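Side-chain contacts in probable LacI-family transcriptional regulator (Corynebacterium glutamicum ATCC 13032, PDB 3BIL), which probably acts as a DNA-binding transcription factor that recognises cis-regulatory sequences: residues G199-R202 and L203-K207; V229-E232 and G233-L237. All coordinates share one frame; numbering follows the deposited sequence.

In the fold
Following the chain from the N terminus, contact 1 comes first, inside helix 197-212, and contact 2 follows inside helix 227-239. Each is a local i to i+4 contact within one helix and closes a single helical turn, not a long loop. The two lie in series, neither nested nor crossed, with strand 219-221 between them. Helix 197-212 joins strand 187-190 to strand 219-221 as a beta-alpha-beta unit and packs on helix 169-181; helix 227-239 leaves strand 219-221, an outermost strand of the sheet, and packs against helix 250-262. Their centres are 18 Å apart and they do not touch, although both belong to the periplasmic binding protein-like region.

Contact 1 (G199-R202 and L203-K207); sequences GRER and LEDFK
Glu201 and Asp205, one helical turn apart, bring two carboxylates together: OE2 of Glu201 lies 3.1 Å from OD1 of Asp205. The carboxylate planes stand nearly perpendicular, 85° apart. Both atoms are acceptors, and repulsion between two charged carboxylates would probably raise the pKa of one of them. Glu201 gets there by a bend in its chain about CB-CG (chi2 -108°), which folds its carboxylate toward the next turn. Asp205 has CG beside its own backbone N (chi1 -61°), a torsion that turns the carboxylate back along the helix. There OD1 comes within 3.1 Å of the carbonyl O of Glu201, a close approach of two acceptors and not a bond; the amide N of Asp205 makes the hydrogen bond to that oxygen, at 3.0 Å.

Glu204 lays its CG 3.3 Å from O of Arg200, the acceptor of its own backbone N in a nearly straight bond of 2.8 Å. The long acidic chain suits this exposed position. Arg200 turns its guanidinium elsewhere, to a salt bridge with Glu132, while its NE bonds to the carbonyl of Met194. Arg202, its chain extended from CG to NE, reaches the carbonyl of Gly248. Phe206 N bonds to Arg202 O at 3.0 Å, while the Phe206 ring stacks on Tyr189.

Leu203 and Phe206 thus pack on strand 187-190 with the buried Arg202 beside them, and Glu201 and Asp205 lie at the edge near Pro168, as in a connecting helix of a beta-alpha-beta unit, here strand 187-190, helix 197-212 and strand 219-221.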
ATOM      1  N   GLY A 199      14.800   3.151  13.390  1.00 37.61           N
ATOM      2  CA  GLY A 199      14.564   4.463  13.987  1.00 35.49           C
ATOM      3  C   GLY A 199      15.809   5.133  14.566  1.00 34.30           C
ATOM      4  O   GLY A 199      15.954   6.355  14.486  1.00 37.40           O
ATOM      5  N   ARG A 200      16.713   4.356  15.148  1.00 34.75           N
ATOM      6  CA  ARG A 200      17.901   4.967  15.768  1.00 40.95           C
ATOM      7  C   ARG A 200      19.048   5.127  14.792  1.00 40.38           C
ATOM      8  O   ARG A 200      19.619   6.212  14.709  1.00 47.11           O
ATOM      9  CB  ARG A 200      18.333   4.309  17.101  1.00 42.25           C
ATOM     10  CG  ARG A 200      18.357   2.798  17.113  1.00 45.77           C
ATOM     11  CD  ARG A 200      18.583   2.233  18.516  1.00 45.01           C
ATOM     12  NE  ARG A 200      17.491   1.330  18.869  1.00 47.35           N
ATOM     13  CZ  ARG A 200      17.469   0.014  18.628  1.00 45.90           C
ATOM     14  NH1 ARG A 200      18.488  -0.615  18.052  1.00 43.82           N
ATOM     15  NH2 ARG A 200      16.412  -0.682  18.991  1.00 44.78           N
ATOM     16  N   GLU A 201      19.371   4.080  14.031  1.00 38.49           N
ATOM     17  CA  GLU A 201      20.320   4.213  12.925  1.00 37.58           C
ATOM     18  C   GLU A 201      20.161   5.557  12.173  1.00 34.56           C
ATOM     19  O   GLU A 201      21.126   6.307  12.021  1.00 35.85           O
ATOM     20  CB  GLU A 201      20.145   3.053  11.966  1.00 44.57           C
ATOM     21  CG  GLU A 201      21.302   2.078  11.881  1.00 52.09           C
ATOM     22  CD  GLU A 201      22.079   2.199  10.576  1.00 54.75           C
ATOM     23  OE1 GLU A 201      22.079   1.220   9.788  1.00 49.71           O
ATOM     24  OE2 GLU A 201      22.681   3.280  10.338  1.00 58.60           O
ATOM     25  N   ARG A 202      18.938   5.862  11.742  1.00 30.45           N
ATOM     26  CA  ARG A 202      18.666   7.019  10.903  1.00 30.77           C
ATOM     27  C   ARG A 202      18.691   8.304  11.672  1.00 32.15           C
ATOM     28  O   ARG A 202      18.942   9.373  11.080  1.00 30.26           O
ATOM     29  CB  ARG A 202      17.297   6.882  10.222  1.00 31.02           C
ATOM     30  CG  ARG A 202      17.186   5.599   9.403  1.00 31.27           C
ATOM     31  CD  ARG A 202      15.911   5.561   8.633  1.00 25.61           C
ATOM     32  NE  ARG A 202      15.787   4.276   7.994  1.00 26.69           N
ATOM     33  CZ  ARG A 202      14.651   3.830   7.480  1.00 28.66           C
ATOM     34  NH1 ARG A 202      13.566   4.572   7.584  1.00 26.16           N
ATOM     35  NH2 ARG A 202      14.593   2.642   6.899  1.00 26.16           N
ATOM     36  N   LEU A 203      18.391   8.237  12.973  1.00 31.12           N
ATOM     37  CA  LEU A 203      18.499   9.460  13.763  1.00 33.15           C
ATOM     38  C   LEU A 203      19.976   9.749  14.132  1.00 34.57           C
ATOM     39  O   LEU A 203      20.406  10.911  14.063  1.00 36.15           O
ATOM     40  CB  LEU A 203      17.536   9.470  14.953  1.00 28.50           C
ATOM     41  CG  LEU A 203      17.836  10.474  16.065  1.00 25.11           C
ATOM     42  CD1 LEU A 203      17.290  11.878  15.737  1.00 18.82           C
ATOM     43  CD2 LEU A 203      17.276   9.927  17.394  1.00 22.10           C
ATOM     44  N   GLU A 204      20.766   8.718  14.465  1.00 37.00           N
ATOM     45  CA  GLU A 204      22.243   8.905  14.556  1.00 46.99           C
ATOM     46  C   GLU A 204      22.762   9.622  13.281  1.00 44.77           C
ATOM     47  O   GLU A 204      23.373  10.705  13.389  1.00 44.12           O
ATOM     48  CB  GLU A 204      23.045   7.599  14.753  1.00 49.04           C
ATOM     49  CG  GLU A 204      22.662   6.672  15.926  1.00 56.31           C
ATOM     50  CD  GLU A 204      23.401   5.286  15.892  1.00 58.93           C
ATOM     51  OE1 GLU A 204      22.954   4.348  16.611  1.00 62.04           O
ATOM     52  OE2 GLU A 204      24.419   5.127  15.156  1.00 61.49           O
ATOM     53  N   ASP A 205      22.466   9.045  12.096  1.00 39.59           N
ATOM     54  CA  ASP A 205      22.969   9.542  10.797  1.00 31.02           C
ATOM     55  C   ASP A 205      22.531  10.946  10.435  1.00 29.54           C
ATOM     56  O   ASP A 205      23.271  11.742   9.870  1.00 32.24           O
ATOM     57  CB  ASP A 205      22.575   8.588   9.683  1.00 35.13           C
ATOM     58  CG  ASP A 205      23.150   7.200   9.885  1.00 40.27           C
ATOM     59  OD1 ASP A 205      22.625   6.229   9.303  1.00 43.83           O
ATOM     60  OD2 ASP A 205      24.136   7.067  10.630  1.00 44.31           O
ATOM     61  N   PHE A 206      21.303  11.268  10.729  1.00 26.12           N
ATOM     62  CA  PHE A 206      20.889  12.617  10.503  1.00 22.85           C
ATOM     63  C   PHE A 206      21.662  13.552  11.458  1.00 26.29           C
ATOM     64  O   PHE A 206      22.000  14.695  11.073  1.00 32.13           O
ATOM     65  CB  PHE A 206      19.351  12.727  10.671  1.00 18.95           C
ATOM     66  CG  PHE A 206      18.871  14.126  10.907  1.00 16.89           C
ATOM     67  CD1 PHE A 206      18.601  14.961   9.845  1.00 13.84           C
ATOM     68  CD2 PHE A 206      18.744  14.619  12.219  1.00 19.74           C
ATOM     69  CE1 PHE A 206      18.156  16.268  10.053  1.00 16.89           C
ATOM     70  CE2 PHE A 206      18.346  15.927  12.453  1.00 18.30           C
ATOM     71  CZ  PHE A 206      18.046  16.763  11.355  1.00 17.84           C
ATOM     72  N   LYS A 207      21.931  13.101  12.691  1.00 25.59           N
ATOM     73  CA  LYS A 207      22.652  13.970  13.664  1.00 34.37           C
ATOM     74  C   LYS A 207      24.100  14.247  13.206  1.00 33.19           C
ATOM     75  O   LYS A 207      24.511  15.421  13.073  1.00 33.06           O
ATOM     76  CB  LYS A 207      22.592  13.427  15.113  1.00 36.52           C
ATOM     77  CG  LYS A 207      21.324  13.815  15.951  1.00 38.11           C
ATOM     78  CD  LYS A 207      21.100  12.752  17.025  1.00 36.98           C
ATOM     79  CE  LYS A 207      20.638  13.321  18.398  1.00 43.83           C
ATOM     80  NZ  LYS A 207      20.228  12.200  19.394  1.00 43.32           N
TER

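Contact 2 (V229-E232 and G233-L237); sequences VGFE and GATKL
Thr235 and Phe231 are joined by two hydrogen bonds to one oxygen, the carbonyl O of Phe231. The hydroxyl OG1 of Thr235 donates to Phe231 O at 2.5 Å, a short distance whose exact value is doubtful, and the backbone N of Thr235 donates to it at 3.0 Å. The amide donor stands above the carbonyl plane, 37° out of it, while the hydroxyl is tilted from it by 22°. Thr235 can do this because OG1 sits beside its own backbone N (chi1 -53°), reaching back one turn; a short beta-branched alcohol is well suited to such a bond.

The same hydroxyl approaches the ring of Phe231 obliquely, with OG1 3.4 Å from CE1. Plain backbone bonds close the other turns, among them Gly233 N to Val229 O at 2.8 Å. Gly233 suits this place because it has no side chain to crowd that carbonyl. The small methyl of Ala234 fits between Ala259 and the backbone, its CB 3.2 Å from Gly230 O.

Further out, Lys236 lays its aliphatic chain over the Glu232 carbonyl, with CD 3.6 Å from Glu232 O. OE1 of Glu232 and NZ of Lys236 stay 5.2 Å apart, so the charged atoms do not touch and any attraction is indirect and probably weak; both residues are exposed, as suits charged groups.

Phe231 touches Glu258 and Ala259 and makes a cation-pi contact with Lys262. Here an alpha-helical turn carries a threonine hydroxyl bonded back to the i-4 carbonyl, in a helix that packs beside helix 250-262 in a periplasmic binding protein-like fold.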
ATOM      1  N   VAL A 229       0.571  10.243  14.733  1.00 40.55           N
ATOM      2  CA  VAL A 229       1.804  10.619  15.398  1.00 42.03           C
ATOM      3  C   VAL A 229       2.732  11.545  14.550  1.00 41.86           C
ATOM      4  O   VAL A 229       3.342  12.480  15.079  1.00 38.15           O
ATOM      5  CB  VAL A 229       2.513   9.374  15.870  1.00 46.23           C
ATOM      6  CG1 VAL A 229       3.931   9.694  16.383  1.00 46.12           C
ATOM      7  CG2 VAL A 229       1.629   8.656  16.947  1.00 46.00           C
ATOM      8  N   GLY A 230       2.787  11.307  13.239  1.00 39.49           N
ATOM      9  CA  GLY A 230       3.588  12.112  12.322  1.00 32.48           C
ATOM     10  C   GLY A 230       2.930  13.429  12.015  1.00 35.06           C
ATOM     11  O   GLY A 230       3.588  14.469  11.953  1.00 38.85           O
ATOM     12  N   PHE A 231       1.622  13.401  11.827  1.00 32.46           N
ATOM     13  CA  PHE A 231       0.864  14.626  11.676  1.00 30.53           C
ATOM     14  C   PHE A 231       1.067  15.567  12.888  1.00 30.20           C
ATOM     15  O   PHE A 231       1.231  16.807  12.728  1.00 27.59           O
ATOM     16  CB  PHE A 231      -0.635  14.320  11.390  1.00 28.76           C
ATOM     17  CG  PHE A 231      -1.531  15.525  11.479  1.00 29.13           C
ATOM     18  CD1 PHE A 231      -1.274  16.663  10.720  1.00 26.20           C
ATOM     19  CD2 PHE A 231      -2.618  15.538  12.349  1.00 36.29           C
ATOM     20  CE1 PHE A 231      -2.096  17.824  10.815  1.00 29.04           C
ATOM     21  CE2 PHE A 231      -3.463  16.706  12.460  1.00 36.51           C
ATOM     22  CZ  PHE A 231      -3.190  17.848  11.686  1.00 29.62           C
ATOM     23  N   GLU A 232       1.057  14.988  14.089  1.00 33.58           N
ATOM     24  CA  GLU A 232       1.149  15.783  15.329  1.00 36.12           C
ATOM     25  C   GLU A 232       2.605  16.251  15.408  1.00 35.36           C
ATOM     26  O   GLU A 232       2.907  17.448  15.492  1.00 32.58           O
ATOM     27  CB  GLU A 232       0.756  14.918  16.536  1.00 43.30           C
ATOM     28  CG  GLU A 232      -0.265  15.542  17.517  1.00 50.98           C
ATOM     29  CD  GLU A 232      -1.566  16.054  16.852  1.00 52.79           C
ATOM     30  OE1 GLU A 232      -1.657  17.266  16.550  1.00 53.99           O
ATOM     31  OE2 GLU A 232      -2.503  15.252  16.647  1.00 56.47           O
ATOM     32  N   GLY A 233       3.521  15.306  15.277  1.00 30.45           N
ATOM     33  CA  GLY A 233       4.926  15.677  15.184  1.00 36.36           C
ATOM     34  C   GLY A 233       5.237  16.806  14.200  1.00 36.10           C
ATOM     35  O   GLY A 233       5.860  17.810  14.556  1.00 38.90           O
ATOM     36  N   ALA A 234       4.808  16.660  12.956  1.00 31.97           N
ATOM     37  CA  ALA A 234       5.198  17.623  11.951  1.00 25.90           C
ATOM     38  C   ALA A 234       4.574  18.963  12.221  1.00 25.32           C
ATOM     39  O   ALA A 234       5.171  19.998  11.950  1.00 26.05           O
ATOM     40  CB  ALA A 234       4.815  17.130  10.594  1.00 29.86           C
ATOM     41  N   THR A 235       3.355  18.964  12.745  1.00 26.66           N
ATOM     42  CA  THR A 235       2.677  20.230  13.052  1.00 27.07           C
ATOM     43  C   THR A 235       3.433  20.934  14.180  1.00 23.54           C
ATOM     44  O   THR A 235       3.524  22.147  14.201  1.00 26.48           O
ATOM     45  CB  THR A 235       1.192  19.973  13.425  1.00 32.17           C
ATOM     46  OG1 THR A 235       0.593  19.209  12.374  1.00 31.40           O
ATOM     47  CG2 THR A 235       0.383  21.284  13.692  1.00 25.98           C
ATOM     48  N   LYS A 236       4.014  20.178  15.099  1.00 27.11           N
ATOM     49  CA  LYS A 236       4.787  20.807  16.194  1.00 30.97           C
ATOM     50  C   LYS A 236       6.126  21.375  15.777  1.00 32.69           C
ATOM     51  O   LYS A 236       6.500  22.467  16.239  1.00 34.70           O
ATOM     52  CB  LYS A 236       4.857  19.913  17.422  1.00 28.37           C
ATOM     53  CG  LYS A 236       3.579  20.095  18.168  1.00 32.96           C
ATOM     54  CD  LYS A 236       3.047  18.819  18.770  1.00 39.93           C
ATOM     55  CE  LYS A 236       1.618  19.112  19.244  1.00 44.14           C
ATOM     56  NZ  LYS A 236       1.339  18.526  20.570  1.00 41.78           N
ATOM     57  N   LEU A 237       6.813  20.672  14.858  1.00 33.38           N
ATOM     58  CA  LEU A 237       8.050  21.183  14.213  1.00 29.26           C
ATOM     59  C   LEU A 237       7.863  22.530  13.466  1.00 27.46           C
ATOM     60  O   LEU A 237       8.696  23.462  13.582  1.00 28.42           O
ATOM     61  CB  LEU A 237       8.640  20.111  13.311  1.00 27.91           C
ATOM     62  CG  LEU A 237       9.160  18.951  14.157  1.00 28.85           C
ATOM     63  CD1 LEU A 237       9.296  17.626  13.392  1.00 17.83           C
ATOM     64  CD2 LEU A 237      10.459  19.393  14.897  1.00 27.50           C
TER